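Local coordinates for phosphoserine phosphatase RsbX (Bacillus subtilis, PDB 3W42), which dephosphorylates RsbS as a manganese-binding PPM-type serine phosphatase, helping to keep sigma-B activity low during growth and to restore its prestress level after induction, at residues A[28-33]-A[37-42]; A[72-77]-A[92-97]; A[156-161]-A[181-186]; A[111-116]-A[165-170]. All coordinates share one frame; numbering follows the deposited sequence. Where two conformers were deposited one is given.

Contact 1. Residues A[28-33]-A[37-42]; sequences SFFMKA and ELICAV
Phe30 and Ala41 exchange two backbone hydrogen bonds, Phe30 N to Ala41 O and Ala41 N to Phe30 O, each 2.9 Å long. Lys32 and Ile39 repeat the exchange two residues on, with Lys32 N to Ile39 O at 2.9 Å. These are the hydrogen-bonded pairs of an antiparallel beta hairpin, whose first strand forms one margin of a five-stranded sheet in the alpha-beta-beta-alpha sandwich. Near the turn a water donates to Lys32 O (2.8 Å) and also to Glu37 O, so Lys32 O receives both this water and Ile39 N. Phe30, Ile39 and Ala41 face helix 49-65, where Val63 touches all three. With CG of Phe30 opposite the backbone nitrogen (chi1 -177°), its ring meets Ile39 edge-on, CE2 lying 4.0 Å from Ile39 CG2. The other face turns to strand 10-17 of the second sheet. Here Met31 bends at chi2 and chi3, bringing CE to 3.7 Å from Cys40 CB; Met31, Leu38 and Cys40 each have a second conformer, so the finer fit is uncertain. Phe29 sends its ring off toward Val14 and Gln16, while its CB stays 4.4 Å from Val42 CG2.

Contact 2. Residues A[72-77]-A[92-97]; sequences ESIIER and ILKINF
Ile92 pushes its delta methyl against two consecutive isoleucines of helix 71-81, Ile74 and Ile75. CD1 of Ile92 lies 3.6 Å from Ile74 CG2 and 3.9 Å from Ile75 CB, and it reaches deep enough to come within 3.8 Å of the backbone at Ile75 N. The reach follows from the torsions: CG1 of Ile92 stands opposite its own carbonyl carbon (chi1 -57°), and chi2 of 179° then extends the branch straight toward the helix. Ile74 answers with CG2, the branch that lies beside its carbonyl carbon, whereas Ile75 offers CB and the start of its CG1 arm. The helix thus rests on the outer face of the five-stranded sheet in the alpha-beta-beta-alpha sandwich, running nearly antiparallel to strand 92-96 (153°) with the two axes 9.3 Å apart. The same two isoleucines also touch neighbouring strands, Ile74 at Ile39 and Ile75 at Cys105. Farther along the strand the packing thins. Lys94, modelled in two conformers, makes a loose and uncertain approach, CD lying 4.3 Å from Ile74 CD1, while NZ of Lys94 donates a hydrogen bond to the carbonyl oxygen of Ala67.

Contact 3. Residues A[156-161]-A[181-186]; sequences DGLNVP and KMYTTS
Tyr183 carries the contact, its ring set against Val160 and Pro161 and its CB against Leu158. Residues 156-161 belong to the loop after strand 150-154 of the PPM phosphatase sandwich and include the manganese ligand Asp156; Tyr183 lies in a short 3-10 segment that follows helix 173-179. With CG of Tyr183 opposite its own carbonyl carbon (chi1 -49°), the ring projects toward the loop. Val160 meets it by a CH-pi contact, CG2 standing 3.8 Å from the ring centroid and 20° off the normal. CG1 of Val160, set opposite the backbone nitrogen, reaches the same ring farther out, 3.9 Å from CE2. The opposite face of the ring carries CG of Met182, so the tyrosine is sandwiched between aliphatic groups. Pro161 CD approaches CE1 of Tyr183 obliquely at 3.7 Å, and Leu158 CD1 abuts Tyr183 CB at the same distance. No direct hydrogen bond joins the two segments, but one water bridges them: it donates to Gly157 O and Tyr183 O and accepts from Asn159 N. The turn itself is fastened at Lys181 O, which accepts both Thr184 N and, at 2.7 Å on a lone pair in the carbonyl plane, Thr184 OG1.

Contact 4. Residues A[111-116]-A[165-170]; sequences RFILHS and SHLKKG
Leu167 and His115 meet flank to flank at the centre of this contact, CB to CB at 3.8 Å. Leu167 also sends CD1 inward to Ile113, where it lies 3.7 Å from CG2 and 3.8 Å from the backbone oxygen of the same isoleucine, so one methyl packs on both side chain and main chain. CG2 of Ile113 is presented to Leu167 because it is the branch opposite the backbone nitrogen. All three of these residues are buried. The helix runs along the outer face of the six-stranded sheet in the alpha-beta-beta-alpha sandwich, its axis 8.6 Å from that of strand 111-115 and inclined to it by -35°. The start of the helix extends the same cover, with Ile163 and Arg164 also touching Ile113, while NZ of Lys150, on the adjacent strand, donates hydrogen bonds to Leu167 O and Gly170 O near the end of the helix. Toward solvent the fit changes character. The imidazole of His115 receives the stem of Lys168 over one face, CB of Lys168 lying 4.0 Å from the ring centroid and 24° off the normal. Beyond CG the lysine chain is fully extended and leads outward, leaving Lys168 NZ 6.1 Å from His115 NE2.

From the N terminus, contact 1 closes first, pairing the two strands of a hairpin across the short 34-36 connection, and contact 2 follows in series by folding helix 71-81 back onto strand 88-96. The two share a sheet: strand 37-45 pairs directly with strand 88-96, Cys40 N lying 2.9 Å from Leu93 O. The later contacts cross, because 156-161 falls between the segments of contact 4 and 165-170 between those of contact 3; Val160 CG1 meets His166 CD2 at 3.7 Å where they touch. Contact 4 sets a helix on the second sheet, and contact 3 joins two loops, one of which carries the manganese ligand Asp156. Between the sheets, Leu93 of contact 2 packs on Phe112 of contact 4.

Contact 1. Residues A[28-33]-A[37-42]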
# COMPACT_ATOMS: atom_id res chain seq x y z
N SER A 28 -6.47 3.96 -5.44
CA SER A 28 -6.78 2.59 -5.80
C SER A 28 -5.89 1.64 -4.98
O SER A 28 -4.88 2.02 -4.38
CB SER A 28 -6.72 2.34 -7.34
OG SER A 28 -7.54 3.12 -8.18
N PHE A 29 -6.30 0.36 -4.97
CA PHE A 29 -5.52 -0.70 -4.34
C PHE A 29 -5.70 -1.96 -5.12
O PHE A 29 -6.66 -2.16 -5.83
CB PHE A 29 -5.90 -0.89 -2.90
CG PHE A 29 -7.38 -1.37 -2.75
CD1 PHE A 29 -7.70 -2.70 -2.83
CD2 PHE A 29 -8.40 -0.43 -2.59
CE1 PHE A 29 -9.00 -3.10 -2.74
CE2 PHE A 29 -9.69 -0.86 -2.51
CZ PHE A 29 -9.98 -2.16 -2.64
N PHE A 30 -4.75 -2.86 -4.93
CA PHE A 30 -4.88 -4.25 -5.38
C PHE A 30 -4.27 -5.16 -4.32
O PHE A 30 -3.20 -4.82 -3.75
CB PHE A 30 -4.21 -4.50 -6.74
CG PHE A 30 -4.44 -5.91 -7.19
CD1 PHE A 30 -5.68 -6.28 -7.63
CD2 PHE A 30 -3.46 -6.88 -7.09
CE1 PHE A 30 -5.92 -7.64 -7.97
CE2 PHE A 30 -3.69 -8.17 -7.42
CZ PHE A 30 -4.90 -8.57 -7.86
N MET A 31 -4.83 -6.30 -4.06
CA MET A 31 -4.39 -7.27 -2.97
C MET A 31 -4.64 -8.66 -3.58
O MET A 31 -5.81 -8.92 -3.85
CB MET A 31 -5.17 -7.24 -1.62
CG MET A 31 -4.92 -8.42 -0.66
SD MET A 31 -3.19 -8.61 -0.12
CE MET A 31 -3.34 -7.24 0.71
N LYS A 32 -3.68 -9.56 -3.62
CA LYS A 32 -3.97 -10.98 -3.81
C LYS A 32 -2.96 -11.80 -3.09
O LYS A 32 -1.78 -11.60 -3.23
CB LYS A 32 -3.95 -11.34 -5.29
CG LYS A 32 -4.30 -12.75 -5.62
CD LYS A 32 -3.81 -13.06 -7.08
CE LYS A 32 -4.74 -12.31 -8.14
NZ LYS A 32 -4.69 -12.42 -9.72
N ALA A 33 -3.43 -12.75 -2.33
CA ALA A 33 -2.64 -13.72 -1.64
C ALA A 33 -3.04 -15.13 -2.08
O ALA A 33 -4.22 -15.40 -2.27
CB ALA A 33 -2.72 -13.59 -0.09
N GLU A 37 2.44 -16.68 -1.81
CA GLU A 37 2.88 -15.32 -1.97
C GLU A 37 1.75 -14.34 -1.91
O GLU A 37 0.57 -14.67 -2.06
CB GLU A 37 3.70 -15.13 -3.19
CG GLU A 37 2.98 -15.34 -4.40
CD GLU A 37 3.88 -15.40 -5.61
OE1 GLU A 37 4.92 -14.87 -5.68
OE2 GLU A 37 3.62 -16.15 -6.51
N LEU A 38 2.14 -13.09 -1.69
CA LEU A 38 1.25 -11.89 -1.67
C LEU A 38 1.76 -10.93 -2.70
O LEU A 38 2.98 -10.69 -2.76
CB LEU A 38 1.28 -11.18 -0.26
CG LEU A 38 0.41 -9.94 -0.06
CD1 LEU A 38 -1.02 -10.47 0.23
CD2 LEU A 38 0.83 -8.94 1.07
N ILE A 39 0.85 -10.24 -3.38
CA ILE A 39 1.18 -8.96 -3.96
C ILE A 39 0.14 -7.97 -3.55
O ILE A 39 -1.06 -8.26 -3.39
CB ILE A 39 1.29 -8.98 -5.45
CG1 ILE A 39 1.89 -7.66 -5.92
CG2 ILE A 39 -0.05 -9.28 -6.11
CD1 ILE A 39 2.46 -7.73 -7.27
N CYS A 40 0.60 -6.78 -3.30
CA CYS A 40 -0.35 -5.68 -3.00
C CYS A 40 0.27 -4.37 -3.43
O CYS A 40 1.45 -4.19 -3.62
CB CYS A 40 -0.95 -5.64 -1.64
SG CYS A 40 0.35 -5.25 -0.43
N ALA A 41 -0.63 -3.44 -3.70
CA ALA A 41 -0.24 -2.11 -4.14
C ALA A 41 -1.29 -1.12 -3.71
O ALA A 41 -2.49 -1.45 -3.68
CB ALA A 41 -0.05 -2.05 -5.63
N VAL A 42 -0.87 0.09 -3.47
CA VAL A 42 -1.72 1.23 -3.17
C VAL A 42 -1.24 2.40 -3.99
O VAL A 42 -0.01 2.64 -4.05
CB VAL A 42 -1.74 1.56 -1.65
CG1 VAL A 42 -2.57 2.80 -1.37
CG2 VAL A 42 -2.23 0.32 -0.84
O HOH W 1 -0.61 -13.75 -4.68

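Contact 2. Residues A[72-77]-A[92-97]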
# COMPACT_ATOMS: atom_id res chain seq x y z
N GLU A 72 10.18 -3.85 -9.15
CA GLU A 72 10.72 -2.79 -9.95
C GLU A 72 10.23 -2.91 -11.40
O GLU A 72 10.01 -1.89 -12.07
CB GLU A 72 12.27 -2.73 -9.89
CG GLU A 72 12.85 -1.56 -10.39
CD GLU A 72 14.32 -1.33 -9.89
OE1 GLU A 72 14.71 -1.62 -8.65
OE2 GLU A 72 15.00 -0.80 -10.79
N SER A 73 10.10 -4.12 -11.91
CA SER A 73 9.49 -4.29 -13.22
C SER A 73 8.05 -3.81 -13.28
O SER A 73 7.64 -3.14 -14.22
CB SER A 73 9.53 -5.74 -13.61
OG SER A 73 8.97 -5.92 -14.92
N ILE A 74 7.31 -4.17 -12.25
CA ILE A 74 5.90 -3.79 -12.20
C ILE A 74 5.79 -2.25 -12.15
O ILE A 74 5.01 -1.62 -12.87
CB ILE A 74 5.15 -4.42 -11.02
CG1 ILE A 74 5.22 -5.95 -11.11
CG2 ILE A 74 3.70 -3.90 -11.01
CD1 ILE A 74 4.63 -6.64 -9.89
N ILE A 75 6.60 -1.61 -11.27
CA ILE A 75 6.47 -0.17 -11.11
C ILE A 75 6.86 0.57 -12.37
O ILE A 75 6.29 1.61 -12.66
CB ILE A 75 7.22 0.31 -9.85
CG1 ILE A 75 6.52 1.63 -9.37
CG2 ILE A 75 8.66 0.48 -10.08
CD1 ILE A 75 7.07 2.08 -7.96
N GLU A 76 7.81 0.01 -13.15
CA GLU A 76 8.17 0.67 -14.41
C GLU A 76 7.05 0.55 -15.45
O GLU A 76 6.84 1.53 -16.18
CB GLU A 76 9.50 0.10 -14.92
CG GLU A 76 9.83 0.56 -16.31
CD GLU A 76 9.93 2.06 -16.52
OE1 GLU A 76 9.99 2.89 -15.48
OE2 GLU A 76 9.96 2.45 -17.70
N ARG A 77 6.34 -0.56 -15.49
CA ARG A 77 5.17 -0.61 -16.33
C ARG A 77 4.17 0.47 -15.92
O ARG A 77 3.50 1.08 -16.77
CB ARG A 77 4.49 -1.98 -16.26
CG ARG A 77 5.29 -3.12 -16.85
CD ARG A 77 4.50 -4.41 -16.81
NE ARG A 77 5.22 -5.56 -17.32
CZ ARG A 77 5.24 -5.95 -18.58
NH1 ARG A 77 4.67 -5.25 -19.55
NH2 ARG A 77 5.86 -7.09 -18.90
N ILE A 92 4.37 -0.68 -4.08
CA ILE A 92 4.14 -2.06 -4.46
C ILE A 92 4.96 -2.97 -3.55
O ILE A 92 6.16 -2.76 -3.35
CB ILE A 92 4.55 -2.33 -5.91
CG1 ILE A 92 3.77 -1.37 -6.84
CG2 ILE A 92 4.17 -3.77 -6.33
CD1 ILE A 92 4.14 -1.55 -8.35
N LEU A 93 4.30 -3.96 -2.96
CA LEU A 93 4.86 -4.90 -2.00
C LEU A 93 4.60 -6.32 -2.48
O LEU A 93 3.46 -6.68 -2.78
CB LEU A 93 4.20 -4.69 -0.66
CG LEU A 93 4.58 -5.64 0.48
CD1 LEU A 93 6.05 -5.51 0.86
CD2 LEU A 93 3.70 -5.44 1.69
N LYS A 94 5.62 -7.16 -2.47
CA LYS A 94 5.49 -8.60 -2.69
C LYS A 94 6.07 -9.32 -1.49
O LYS A 94 7.07 -8.89 -0.91
CB LYS A 94 6.18 -9.04 -3.98
CG LYS A 94 5.40 -8.70 -5.26
CD LYS A 94 6.19 -8.94 -6.55
CE LYS A 94 6.60 -10.41 -6.74
NZ LYS A 94 5.53 -11.27 -7.18
N ILE A 95 5.45 -10.44 -1.13
CA ILE A 95 5.88 -11.26 -0.01
C ILE A 95 5.94 -12.70 -0.44
O ILE A 95 4.99 -13.22 -1.01
CB ILE A 95 5.00 -11.10 1.23
CG1 ILE A 95 4.78 -9.64 1.59
CG2 ILE A 95 5.57 -11.96 2.34
CD1 ILE A 95 3.86 -9.37 2.80
N ASN A 96 7.05 -13.38 -0.14
CA ASN A 96 7.15 -14.82 -0.28
C ASN A 96 7.10 -15.44 1.14
O ASN A 96 7.97 -15.15 1.97
CB ASN A 96 8.48 -15.21 -1.00
CG ASN A 96 8.52 -16.70 -1.14
OD1 ASN A 96 8.79 -17.43 -0.19
ND2 ASN A 96 8.16 -17.20 -2.37
N PHE A 97 6.07 -16.21 1.39
CA PHE A 97 5.83 -16.67 2.75
C PHE A 97 6.84 -17.73 3.20
O PHE A 97 7.29 -17.66 4.35
CB PHE A 97 4.43 -17.22 2.96
CG PHE A 97 3.34 -16.23 2.58
CD1 PHE A 97 3.37 -14.95 3.11
CD2 PHE A 97 2.29 -16.56 1.74
CE1 PHE A 97 2.32 -14.06 2.81
CE2 PHE A 97 1.33 -15.68 1.45
CZ PHE A 97 1.31 -14.45 1.99

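Contact 3. Residues A[156-161]-A[181-186]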
# COMPACT_ATOMS: atom_id res chain seq x y z
N ASP A 156 -1.89 9.30 1.68
CA ASP A 156 -1.78 10.52 2.47
C ASP A 156 -3.05 10.99 3.14
O ASP A 156 -3.01 11.83 3.99
CB ASP A 156 -1.13 11.63 1.63
CG ASP A 156 -1.97 12.09 0.46
OD1 ASP A 156 -3.05 11.53 0.24
OD2 ASP A 156 -1.48 13.03 -0.24
N GLY A 157 -4.18 10.40 2.82
CA GLY A 157 -5.42 10.70 3.52
C GLY A 157 -5.41 10.19 4.96
O GLY A 157 -6.23 10.65 5.74
N LEU A 158 -4.54 9.25 5.33
CA LEU A 158 -4.39 8.78 6.67
C LEU A 158 -3.18 9.53 7.29
O LEU A 158 -2.06 9.36 6.88
CB LEU A 158 -4.10 7.29 6.71
CG LEU A 158 -3.98 6.71 8.11
CD1 LEU A 158 -5.20 6.75 8.91
CD2 LEU A 158 -3.46 5.28 8.04
N ASN A 159 -3.51 10.35 8.31
CA ASN A 159 -2.54 11.21 8.98
C ASN A 159 -2.56 10.85 10.47
O ASN A 159 -3.46 11.18 11.21
CB ASN A 159 -2.90 12.67 8.78
CG ASN A 159 -1.89 13.61 9.38
OD1 ASN A 159 -0.80 13.19 9.87
ND2 ASN A 159 -2.21 14.91 9.36
N VAL A 160 -1.51 10.15 10.89
CA VAL A 160 -1.41 9.56 12.23
C VAL A 160 -0.12 9.95 12.88
O VAL A 160 0.92 9.84 12.26
CB VAL A 160 -1.45 7.97 12.13
CG1 VAL A 160 -1.27 7.36 13.54
CG2 VAL A 160 -2.71 7.54 11.52
N PRO A 161 -0.11 10.41 14.13
CA PRO A 161 1.17 10.85 14.75
C PRO A 161 2.22 9.75 14.88
O PRO A 161 3.35 10.01 14.64
CB PRO A 161 0.75 11.41 16.10
CG PRO A 161 -0.66 11.80 15.94
CD PRO A 161 -1.26 10.77 14.94
N LYS A 181 -9.45 4.41 13.99
CA LYS A 181 -10.73 4.98 13.58
C LYS A 181 -10.75 6.50 13.74
O LYS A 181 -11.38 7.17 12.89
CB LYS A 181 -11.83 4.37 14.42
CG LYS A 181 -13.15 5.02 14.15
CD LYS A 181 -14.33 4.37 14.73
CE LYS A 181 -15.62 5.11 14.21
NZ LYS A 181 -15.86 6.49 14.83
N MET A 182 -10.10 7.09 14.75
CA MET A 182 -10.21 8.52 14.94
C MET A 182 -9.68 9.31 13.77
O MET A 182 -10.01 10.47 13.61
CB MET A 182 -9.57 8.96 16.23
CG MET A 182 -8.05 8.92 16.24
SD MET A 182 -7.21 9.97 17.42
CE MET A 182 -7.66 11.59 16.76
N TYR A 183 -8.81 8.74 12.95
CA TYR A 183 -8.18 9.39 11.80
C TYR A 183 -9.00 9.28 10.55
O TYR A 183 -8.62 9.79 9.50
CB TYR A 183 -6.76 8.81 11.62
CG TYR A 183 -5.98 8.77 12.85
CD1 TYR A 183 -5.55 9.92 13.46
CD2 TYR A 183 -5.74 7.56 13.45
CE1 TYR A 183 -4.82 9.91 14.63
CE2 TYR A 183 -5.02 7.47 14.65
CZ TYR A 183 -4.61 8.63 15.25
OH TYR A 183 -3.89 8.53 16.43
N THR A 184 -10.14 8.61 10.61
CA THR A 184 -10.96 8.32 9.43
C THR A 184 -12.24 9.13 9.39
O THR A 184 -12.94 9.08 8.40
CB THR A 184 -11.37 6.82 9.41
OG1 THR A 184 -12.33 6.53 10.44
CG2 THR A 184 -10.16 5.88 9.42
N THR A 185 -12.55 9.86 10.45
CA THR A 185 -13.81 10.50 10.55
C THR A 185 -13.90 11.84 9.79
O THR A 185 -14.95 12.24 9.33
CB THR A 185 -14.22 10.65 12.04
OG1 THR A 185 -13.15 11.27 12.70
CG2 THR A 185 -14.49 9.30 12.64
N SER A 186 -12.81 12.58 9.68
CA SER A 186 -12.87 13.86 9.04
C SER A 186 -13.08 13.79 7.53
O SER A 186 -13.66 14.68 6.95
CB SER A 186 -11.55 14.61 9.25
OG SER A 186 -10.49 14.10 8.40
O HOH W 2 -6.34 11.04 8.58

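Contact 4. Residues A[111-116]-A[165-170]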
# COMPACT_ATOMS: atom_id res chain seq x y z
N ARG A 111 2.86 5.55 2.01
CA ARG A 111 3.81 5.12 3.04
C ARG A 111 3.65 3.65 3.38
O ARG A 111 2.55 3.10 3.32
CB ARG A 111 3.63 5.94 4.28
CG ARG A 111 3.75 7.50 4.10
CD ARG A 111 4.98 7.91 3.42
NE ARG A 111 6.18 7.61 4.16
CZ ARG A 111 6.72 8.37 5.13
NH1 ARG A 111 6.19 9.59 5.37
NH2 ARG A 111 7.80 7.95 5.78
N PHE A 112 4.74 3.03 3.77
CA PHE A 112 4.79 1.65 4.19
C PHE A 112 5.58 1.57 5.48
O PHE A 112 6.69 2.13 5.59
CB PHE A 112 5.50 0.79 3.11
CG PHE A 112 5.78 -0.63 3.47
CD1 PHE A 112 4.84 -1.49 4.03
CD2 PHE A 112 7.02 -1.21 3.14
CE1 PHE A 112 5.13 -2.82 4.24
CE2 PHE A 112 7.32 -2.53 3.35
CZ PHE A 112 6.37 -3.36 3.92
N ILE A 113 5.01 0.89 6.48
CA ILE A 113 5.64 0.67 7.76
C ILE A 113 5.47 -0.79 8.13
O ILE A 113 4.32 -1.26 8.15
CB ILE A 113 4.99 1.59 8.90
CG1 ILE A 113 5.01 3.08 8.51
CG2 ILE A 113 5.76 1.31 10.19
CD1 ILE A 113 3.83 3.58 7.76
N LEU A 114 6.54 -1.49 8.41
CA LEU A 114 6.50 -2.89 8.86
C LEU A 114 7.16 -2.93 10.24
O LEU A 114 8.30 -2.55 10.41
CB LEU A 114 7.13 -3.82 7.85
CG LEU A 114 7.09 -5.34 8.20
CD1 LEU A 114 6.91 -6.22 6.91
CD2 LEU A 114 8.24 -5.77 9.11
N HIS A 115 6.38 -3.37 11.22
CA HIS A 115 6.76 -3.46 12.64
C HIS A 115 7.09 -4.89 12.95
O HIS A 115 6.31 -5.78 12.72
CB HIS A 115 5.55 -3.05 13.54
CG HIS A 115 5.79 -3.27 15.01
ND1 HIS A 115 6.55 -2.45 15.81
CD2 HIS A 115 5.49 -4.33 15.78
CE1 HIS A 115 6.67 -2.96 17.02
NE2 HIS A 115 6.07 -4.15 17.01
N SER A 116 8.28 -5.09 13.52
CA SER A 116 8.81 -6.37 13.92
C SER A 116 8.55 -6.59 15.41
O SER A 116 8.73 -5.65 16.18
CB SER A 116 10.33 -6.26 13.64
OG SER A 116 10.94 -7.49 13.91
N SER A 165 3.07 2.77 16.87
CA SER A 165 2.42 2.38 18.11
C SER A 165 1.13 1.57 17.87
O SER A 165 0.81 0.67 18.61
CB SER A 165 2.17 3.62 18.98
OG SER A 165 1.13 4.46 18.50
N HIS A 166 0.37 1.97 16.82
CA HIS A 166 -0.84 1.26 16.53
C HIS A 166 -0.52 -0.16 16.09
O HIS A 166 -1.24 -1.11 16.43
CB HIS A 166 -1.64 2.02 15.43
CG HIS A 166 -2.14 3.33 15.90
ND1 HIS A 166 -3.40 3.45 16.43
CD2 HIS A 166 -1.56 4.54 15.93
CE1 HIS A 166 -3.57 4.72 16.78
NE2 HIS A 166 -2.48 5.42 16.49
N LEU A 167 0.50 -0.32 15.25
CA LEU A 167 0.94 -1.66 14.80
C LEU A 167 1.41 -2.47 15.98
O LEU A 167 1.11 -3.65 16.05
CB LEU A 167 2.05 -1.53 13.78
CG LEU A 167 1.66 -0.84 12.45
CD1 LEU A 167 2.93 -0.70 11.59
CD2 LEU A 167 0.71 -1.64 11.69
N LYS A 168 2.19 -1.88 16.88
CA LYS A 168 2.75 -2.64 17.99
C LYS A 168 1.63 -3.15 18.90
O LYS A 168 1.62 -4.30 19.31
CB LYS A 168 3.67 -1.75 18.75
CG LYS A 168 4.21 -2.37 20.01
CD LYS A 168 5.35 -1.52 20.64
CE LYS A 168 5.84 -2.17 21.91
NZ LYS A 168 7.05 -1.49 22.42
N LYS A 169 0.69 -2.26 19.27
CA LYS A 169 -0.34 -2.63 20.26
C LYS A 169 -1.37 -3.64 19.72
O LYS A 169 -1.89 -4.46 20.48
CB LYS A 169 -1.02 -1.40 20.80
CG LYS A 169 -0.09 -0.59 21.65
CD LYS A 169 -0.73 0.54 22.32
CE LYS A 169 -1.13 1.42 21.26
NZ LYS A 169 -1.63 2.74 21.78
N GLY A 170 -1.73 -3.54 18.45
CA GLY A 170 -2.79 -4.39 17.92
C GLY A 170 -2.44 -5.86 17.84
O GLY A 170 -1.30 -6.19 17.49